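Local coordinates for protein ATP-dependent kinase YFH7 (PDB 2GA8) that acts as an ATP-dependent kinase of the P-loop class that could be involved in assembling the endoplasmic reticulum membrane, at residues A[297-300]-A[301-305]; A[328-332]-A[333-337]. All coordinates share one frame; numbering follows the deposited sequence.

Interaction 1: A[297-300]-A[301-305]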
ATOM      1  N   ILE A 297     -18.566  -8.083   2.167  1.00 22.85           N
ATOM      2  CA  ILE A 297     -19.476  -7.061   2.664  1.00 23.67           C
ATOM      3  C   ILE A 297     -20.934  -7.440   2.879  1.00 23.53           C
ATOM      4  O   ILE A 297     -21.437  -8.422   2.334  1.00 24.35           O
ATOM      5  CB  ILE A 297     -19.482  -5.824   1.729  1.00 24.29           C
ATOM      6  CG1 ILE A 297     -20.125  -6.192   0.388  1.00 24.02           C
ATOM      7  CG2 ILE A 297     -18.064  -5.324   1.510  1.00 23.33           C
ATOM      8  CD1 ILE A 297     -20.329  -5.012  -0.548  1.00 25.47           C
ATOM      9  N   ASP A 298     -21.585  -6.630   3.709  1.00 24.15           N
ATOM     10  CA  ASP A 298     -23.006  -6.742   3.998  1.00 25.14           C
ATOM     11  C   ASP A 298     -23.498  -5.743   2.958  1.00 24.05           C
ATOM     12  O   ASP A 298     -23.282  -4.538   3.101  1.00 22.84           O
ATOM     13  CB  ASP A 298     -23.299  -6.234   5.412  1.00 28.35           C
ATOM     14  CG  ASP A 298     -24.783  -6.142   5.708  1.00 30.99           C
ATOM     15  OD1 ASP A 298     -25.516  -5.501   4.920  1.00 32.28           O
ATOM     16  OD2 ASP A 298     -25.218  -6.701   6.737  1.00 34.95           O
ATOM     17  N   TYR A 299     -24.124  -6.243   1.899  1.00 22.76           N
ATOM     18  CA  TYR A 299     -24.585  -5.385   0.818  1.00 23.60           C
ATOM     19  C   TYR A 299     -25.357  -4.139   1.247  1.00 23.96           C
ATOM     20  O   TYR A 299     -24.953  -3.017   0.947  1.00 22.17           O
ATOM     21  CB  TYR A 299     -25.443  -6.180  -0.164  1.00 23.03           C
ATOM     22  CG  TYR A 299     -25.603  -5.496  -1.503  1.00 24.23           C
ATOM     23  CD1 TYR A 299     -24.632  -5.633  -2.493  1.00 23.11           C
ATOM     24  CD2 TYR A 299     -26.717  -4.701  -1.779  1.00 24.59           C
ATOM     25  CE1 TYR A 299     -24.763  -5.005  -3.724  1.00 23.42           C
ATOM     26  CE2 TYR A 299     -26.855  -4.060  -3.013  1.00 24.41           C
ATOM     27  CZ  TYR A 299     -25.874  -4.224  -3.980  1.00 24.25           C
ATOM     28  OH  TYR A 299     -26.011  -3.630  -5.214  1.00 27.05           O
ATOM     29  N   GLU A 300     -26.473  -4.340   1.938  1.00 25.87           N
ATOM     30  CA  GLU A 300     -27.303  -3.222   2.375  1.00 27.38           C
ATOM     31  C   GLU A 300     -26.573  -2.150   3.174  1.00 25.11           C
ATOM     32  O   GLU A 300     -26.688  -0.961   2.870  1.00 25.08           O
ATOM     33  CB  GLU A 300     -28.498  -3.741   3.179  1.00 30.76           C
ATOM     34  CG  GLU A 300     -29.675  -4.167   2.316  1.00 37.52           C
ATOM     35  CD  GLU A 300     -30.353  -2.988   1.639  1.00 41.36           C
ATOM     36  OE1 GLU A 300     -31.323  -3.206   0.880  1.00 44.76           O
ATOM     37  OE2 GLU A 300     -29.918  -1.839   1.867  1.00 45.25           O
ATOM     38  N   ALA A 301     -25.834  -2.565   4.197  1.00 24.79           N
ATOM     39  CA  ALA A 301     -25.103  -1.621   5.034  1.00 22.43           C
ATOM     40  C   ALA A 301     -24.024  -0.890   4.245  1.00 21.81           C
ATOM     41  O   ALA A 301     -23.775   0.296   4.460  1.00 21.55           O
ATOM     42  CB  ALA A 301     -24.479  -2.346   6.216  1.00 23.54           C
ATOM     43  N   THR A 302     -23.374  -1.600   3.331  1.00 19.27           N
ATOM     44  CA  THR A 302     -22.327  -0.986   2.539  1.00 18.56           C
ATOM     45  C   THR A 302     -22.936  -0.041   1.513  1.00 18.33           C
ATOM     46  O   THR A 302     -22.398   1.034   1.248  1.00 18.18           O
ATOM     47  CB  THR A 302     -21.481  -2.051   1.827  1.00 18.99           C
ATOM     48  OG1 THR A 302     -20.938  -2.949   2.802  1.00 21.71           O
ATOM     49  CG2 THR A 302     -20.338  -1.393   1.063  1.00 17.85           C
ATOM     50  N   GLU A 303     -24.067  -0.440   0.941  1.00 18.62           N
ATOM     51  CA  GLU A 303     -24.746   0.391  -0.043  1.00 18.81           C
ATOM     52  C   GLU A 303     -25.097   1.728   0.599  1.00 19.90           C
ATOM     53  O   GLU A 303     -24.895   2.791   0.009  1.00 18.32           O
ATOM     54  CB  GLU A 303     -26.027  -0.290  -0.512  1.00 21.65           C
ATOM     55  CG  GLU A 303     -26.805   0.505  -1.535  1.00 21.80           C
ATOM     56  CD  GLU A 303     -28.137  -0.135  -1.849  1.00 26.41           C
ATOM     57  OE1 GLU A 303     -29.027  -0.107  -0.977  1.00 28.15           O
ATOM     58  OE2 GLU A 303     -28.287  -0.674  -2.962  1.00 27.29           O
ATOM     59  N   GLU A 304     -25.622   1.667   1.819  1.00 19.05           N
ATOM     60  CA  GLU A 304     -26.005   2.874   2.536  1.00 22.23           C
ATOM     61  C   GLU A 304     -24.784   3.716   2.863  1.00 21.22           C
ATOM     62  O   GLU A 304     -24.808   4.938   2.726  1.00 20.13           O
ATOM     63  CB  GLU A 304     -26.735   2.525   3.834  1.00 25.79           C
ATOM     64  CG  GLU A 304     -27.166   3.759   4.620  1.00 30.94           C
ATOM     65  CD  GLU A 304     -27.660   3.426   6.010  1.00 35.33           C
ATOM     66  OE1 GLU A 304     -26.852   2.935   6.826  1.00 40.10           O
ATOM     67  OE2 GLU A 304     -28.855   3.655   6.286  1.00 39.19           O
ATOM     68  N   ARG A 305     -23.717   3.052   3.299  1.00 21.70           N
ATOM     69  CA  ARG A 305     -22.483   3.737   3.655  1.00 20.88           C
ATOM     70  C   ARG A 305     -21.905   4.513   2.474  1.00 20.45           C
ATOM     71  O   ARG A 305     -21.543   5.683   2.610  1.00 20.58           O
ATOM     72  CB  ARG A 305     -21.458   2.723   4.182  1.00 23.03           C
ATOM     73  CG  ARG A 305     -20.173   3.339   4.716  1.00 27.28           C
ATOM     74  CD  ARG A 305     -19.293   2.311   5.428  1.00 29.51           C
ATOM     75  NE  ARG A 305     -19.921   1.776   6.635  1.00 36.02           N
ATOM     76  CZ  ARG A 305     -20.758   0.742   6.660  1.00 38.53           C
ATOM     77  NH1 ARG A 305     -21.078   0.110   5.538  1.00 40.28           N
ATOM     78  NH2 ARG A 305     -21.287   0.343   7.811  1.00 41.32           N
TER
HETATM   79  O   HOH W   1     -20.071  -5.036   5.344  1.00 35.02           O

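Interaction 2: A[328-332]-A[333-337]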
ATOM      1  N   SER A 328     -25.602   0.343  -9.749  1.00 22.42           N
ATOM      2  CA  SER A 328     -25.247   0.275 -11.163  1.00 24.34           C
ATOM      3  C   SER A 328     -23.754   0.297 -11.486  1.00 24.24           C
ATOM      4  O   SER A 328     -23.362  -0.045 -12.600  1.00 23.23           O
ATOM      5  CB  SER A 328     -25.935   1.405 -11.930  1.00 25.70           C
ATOM      6  OG  SER A 328     -25.479   2.673 -11.500  1.00 28.85           O
ATOM      7  N   ASN A 329     -22.927   0.700 -10.525  1.00 21.60           N
ATOM      8  CA  ASN A 329     -21.484   0.765 -10.752  1.00 19.98           C
ATOM      9  C   ASN A 329     -20.761  -0.406 -10.090  1.00 18.40           C
ATOM     10  O   ASN A 329     -20.611  -0.437  -8.869  1.00 18.11           O
ATOM     11  CB  ASN A 329     -20.927   2.077 -10.201  1.00 20.45           C
ATOM     12  CG  ASN A 329     -19.521   2.356 -10.687  1.00 21.98           C
ATOM     13  OD1 ASN A 329     -18.740   1.434 -10.929  1.00 21.85           O
ATOM     14  ND2 ASN A 329     -19.185   3.634 -10.821  1.00 21.85           N
ATOM     15  N   ASP A 330     -20.293  -1.359 -10.891  1.00 17.20           N
ATOM     16  CA  ASP A 330     -19.613  -2.519 -10.326  1.00 18.41           C
ATOM     17  C   ASP A 330     -18.276  -2.216  -9.651  1.00 18.67           C
ATOM     18  O   ASP A 330     -17.716  -3.075  -8.967  1.00 18.81           O
ATOM     19  CB  ASP A 330     -19.449  -3.609 -11.389  1.00 20.53           C
ATOM     20  CG  ASP A 330     -20.781  -4.188 -11.832  1.00 23.94           C
ATOM     21  OD1 ASP A 330     -21.776  -4.035 -11.084  1.00 23.34           O
ATOM     22  OD2 ASP A 330     -20.838  -4.806 -12.915  1.00 24.60           O
ATOM     23  N   LEU A 331     -17.768  -1.000  -9.829  1.00 17.92           N
ATOM     24  CA  LEU A 331     -16.515  -0.608  -9.182  1.00 19.55           C
ATOM     25  C   LEU A 331     -16.843  -0.210  -7.743  1.00 20.58           C
ATOM     26  O   LEU A 331     -15.978  -0.217  -6.864  1.00 18.97           O
ATOM     27  CB  LEU A 331     -15.878   0.582  -9.901  1.00 21.09           C
ATOM     28  CG  LEU A 331     -15.351   0.387 -11.320  1.00 20.01           C
ATOM     29  CD1 LEU A 331     -14.933   1.739 -11.888  1.00 22.80           C
ATOM     30  CD2 LEU A 331     -14.179  -0.588 -11.314  1.00 21.20           C
ATOM     31  N   LEU A 332     -18.109   0.137  -7.517  1.00 19.41           N
ATOM     32  CA  LEU A 332     -18.579   0.549  -6.201  1.00 19.22           C
ATOM     33  C   LEU A 332     -19.189  -0.577  -5.376  1.00 19.23           C
ATOM     34  O   LEU A 332     -18.933  -0.671  -4.176  1.00 18.95           O
ATOM     35  CB  LEU A 332     -19.617   1.674  -6.334  1.00 19.27           C
ATOM     36  CG  LEU A 332     -19.160   3.049  -6.823  1.00 20.50           C
ATOM     37  CD1 LEU A 332     -20.368   3.975  -6.917  1.00 19.13           C
ATOM     38  CD2 LEU A 332     -18.120   3.628  -5.867  1.00 19.56           C
ATOM     39  N   ASN A 333     -19.989  -1.430  -6.011  1.00 17.31           N
ATOM     40  CA  ASN A 333     -20.648  -2.520  -5.294  1.00 18.16           C
ATOM     41  C   ASN A 333     -19.763  -3.740  -5.059  1.00 17.20           C
ATOM     42  O   ASN A 333     -20.178  -4.694  -4.401  1.00 19.18           O
ATOM     43  CB  ASN A 333     -21.940  -2.941  -6.011  1.00 18.63           C
ATOM     44  CG  ASN A 333     -21.708  -3.356  -7.455  1.00 20.09           C
ATOM     45  OD1 ASN A 333     -20.770  -4.087  -7.760  1.00 19.32           O
ATOM     46  ND2 ASN A 333     -22.578  -2.900  -8.347  1.00 19.78           N
ATOM     47  N   GLY A 334     -18.549  -3.706  -5.600  1.00 17.55           N
ATOM     48  CA  GLY A 334     -17.622  -4.805  -5.402  1.00 18.38           C
ATOM     49  C   GLY A 334     -17.702  -5.969  -6.373  1.00 18.80           C
ATOM     50  O   GLY A 334     -16.912  -6.902  -6.268  1.00 17.84           O
ATOM     51  N   ARG A 335     -18.645  -5.932  -7.313  1.00 19.33           N
ATOM     52  CA  ARG A 335     -18.767  -7.019  -8.280  1.00 20.45           C
ATOM     53  C   ARG A 335     -17.513  -7.189  -9.133  1.00 17.27           C
ATOM     54  O   ARG A 335     -17.113  -8.309  -9.437  1.00 16.89           O
ATOM     55  CB  ARG A 335     -19.967  -6.796  -9.205  1.00 23.92           C
ATOM     56  CG  ARG A 335     -21.318  -7.088  -8.576  1.00 30.86           C
ATOM     57  CD  ARG A 335     -22.409  -7.082  -9.643  1.00 35.67           C
ATOM     58  NE  ARG A 335     -23.732  -7.372  -9.098  1.00 39.84           N
ATOM     59  CZ  ARG A 335     -24.822  -7.550  -9.839  1.00 40.58           C
ATOM     60  NH1 ARG A 335     -24.748  -7.468 -11.161  1.00 41.81           N
ATOM     61  NH2 ARG A 335     -25.988  -7.806  -9.260  1.00 43.29           N
ATOM     62  N   ASP A 336     -16.901  -6.083  -9.536  1.00 17.22           N
ATOM     63  CA  ASP A 336     -15.702  -6.163 -10.360  1.00 16.70           C
ATOM     64  C   ASP A 336     -14.561  -6.831  -9.595  1.00 16.22           C
ATOM     65  O   ASP A 336     -13.878  -7.710 -10.125  1.00 15.29           O
ATOM     66  CB  ASP A 336     -15.285  -4.770 -10.827  1.00 19.83           C
ATOM     67  CG  ASP A 336     -14.230  -4.816 -11.907  1.00 24.26           C
ATOM     68  OD1 ASP A 336     -14.503  -5.395 -12.979  1.00 28.66           O
ATOM     69  OD2 ASP A 336     -13.128  -4.278 -11.686  1.00 27.93           O
ATOM     70  N   ILE A 337     -14.359  -6.419  -8.347  1.00 14.28           N
ATOM     71  CA  ILE A 337     -13.306  -7.004  -7.526  1.00 14.73           C
ATOM     72  C   ILE A 337     -13.521  -8.510  -7.342  1.00 14.97           C
ATOM     73  O   ILE A 337     -12.577  -9.291  -7.430  1.00 12.60           O
ATOM     74  CB  ILE A 337     -13.233  -6.307  -6.142  1.00 13.82           C
ATOM     75  CG1 ILE A 337     -12.599  -4.920  -6.303  1.00 13.81           C
ATOM     76  CG2 ILE A 337     -12.419  -7.146  -5.160  1.00 13.11           C
ATOM     77  CD1 ILE A 337     -12.766  -4.024  -5.078  1.00 15.36           C
TER
HETATM   78  O   HOH W   2     -15.503  -3.749  -7.454  1.00 17.75           O

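Interaction 1: A[297-300]-A[301-305]
An N-cap opens helix 299-312: Asp-298 sits just ahead of the first turn, and its OD1 takes the backbone N-H of Ala-301 at 3.0 Å. The bond is almost straight (175° at the hydrogen), although the N-H comes from above the carboxylate plane. With CG anti to the backbone N (chi1 172°), the carboxylate folds back over the start of the helix, where OD1 also rests 3.6 Å from Ala-301 CB. The negative charge next to the helix N-terminus should be favourable.

Two donors of Thr-302 grip the carbonyl of the same aspartate. Its N reaches Asp-298 O at 2.9 Å in the regular helical bond, while its hydroxyl OG1 donates to that oxygen at 2.8 Å from out of the carbonyl plane. A water accepts from Asp-298 N and gives Thr-302 OG1 a weak bond. Ile-297 lies across Thr-302 at about a right angle, Ile-297 CB 3.4 Å from Thr-302 OG1, and Ile-297 CD1 packing on Thr-302 CG2.

Further round, Glu-300 and Glu-303 run side by side with carboxylate planes perpendicular, Glu-300 OE2 being 3.4 Å from Glu-303 OE1. The like charges should repel, but Arg-323 forms a salt bridge to Glu-303 OE1 and probably eases this.

Helix 319-328 packs against Tyr-299, Thr-302 and Glu-303, Phe-326 meeting the Tyr-299 ring edge-to-face and touching Thr-302. Strand 290-296 of the parallel sheet leads into the cap, and Ile-297 touches Ser-32 and Ser-35 of the probable ATP-binding loop.

Interaction 2: A[328-332]-A[333-337]
Asn-329 O and Asp-330 O hold the turn between helices 319-328 and 335-339: Asn-333 N donates to the first at 3.1 Å and Asp-336 N to the second at 3.2 Å. Asn-329 O also accepts from Leu-332 N, and a water bridges Asp-330 O to Ile-337 N.

Asp-330 and Asn-333 run alongside each other in the same direction. Asn-333 ND2 gives an N-H to the anti lone pair of Asp-330 OD1 at 3.1 Å, with the acceptor in the amide plane. Asn-333 OD1, the other end of that amide, accepts from Arg-335 N at 2.8 Å in the plane of its C=O and closes an Asx turn. A chi1 of 57° sets CG between the asparagine's own N and carbonyl carbon, tucking the amide back against Asp-330. Asn-329 makes a second Asx turn through OD1 and Leu-331 N. Between Asn-333 and Arg-335, Gly-334 is the N-cap residue of helix 335-339, its positive phi (87°) being one that favours glycine.

The extended Arg-335 chain passes Asp-330 obliquely, Arg-335 CD 3.4 Å from Asp-330 OD1. Its guanidinium stays beyond salt-bridge range, Arg-335 NE being 4.3 Å from Asp-330 OD1, which lies well off the guanidinium plane, so any attraction is through charge alone. Leu-331 CD2 packs 3.9 Å from Asp-336 OD2, the oxygen that is hydrogen-bonded to Tyr-272 OH.

Interaction 1 comes first along the chain, at the start of helix 299-312; helix 319-328 then follows, and interaction 2 turns out of it into helix 335-339. The whole run lies between strands 290-296 and 347-351, neighbours in the five-stranded parallel sheet. The two centres are about 12 Å apart and the contacts meet: Ile-297 CD1 packs 3.9 Å from Asn-333 O, and Tyr-299 CE1 4.2 Å from Asn-333 CB. Phe-326 touches residues of both. Each also comes close to the probable ATP-binding loop, through Ile-297 near Ser-35 and Gly-334 near Ser-32, so these two helix starts probably border the nucleotide site.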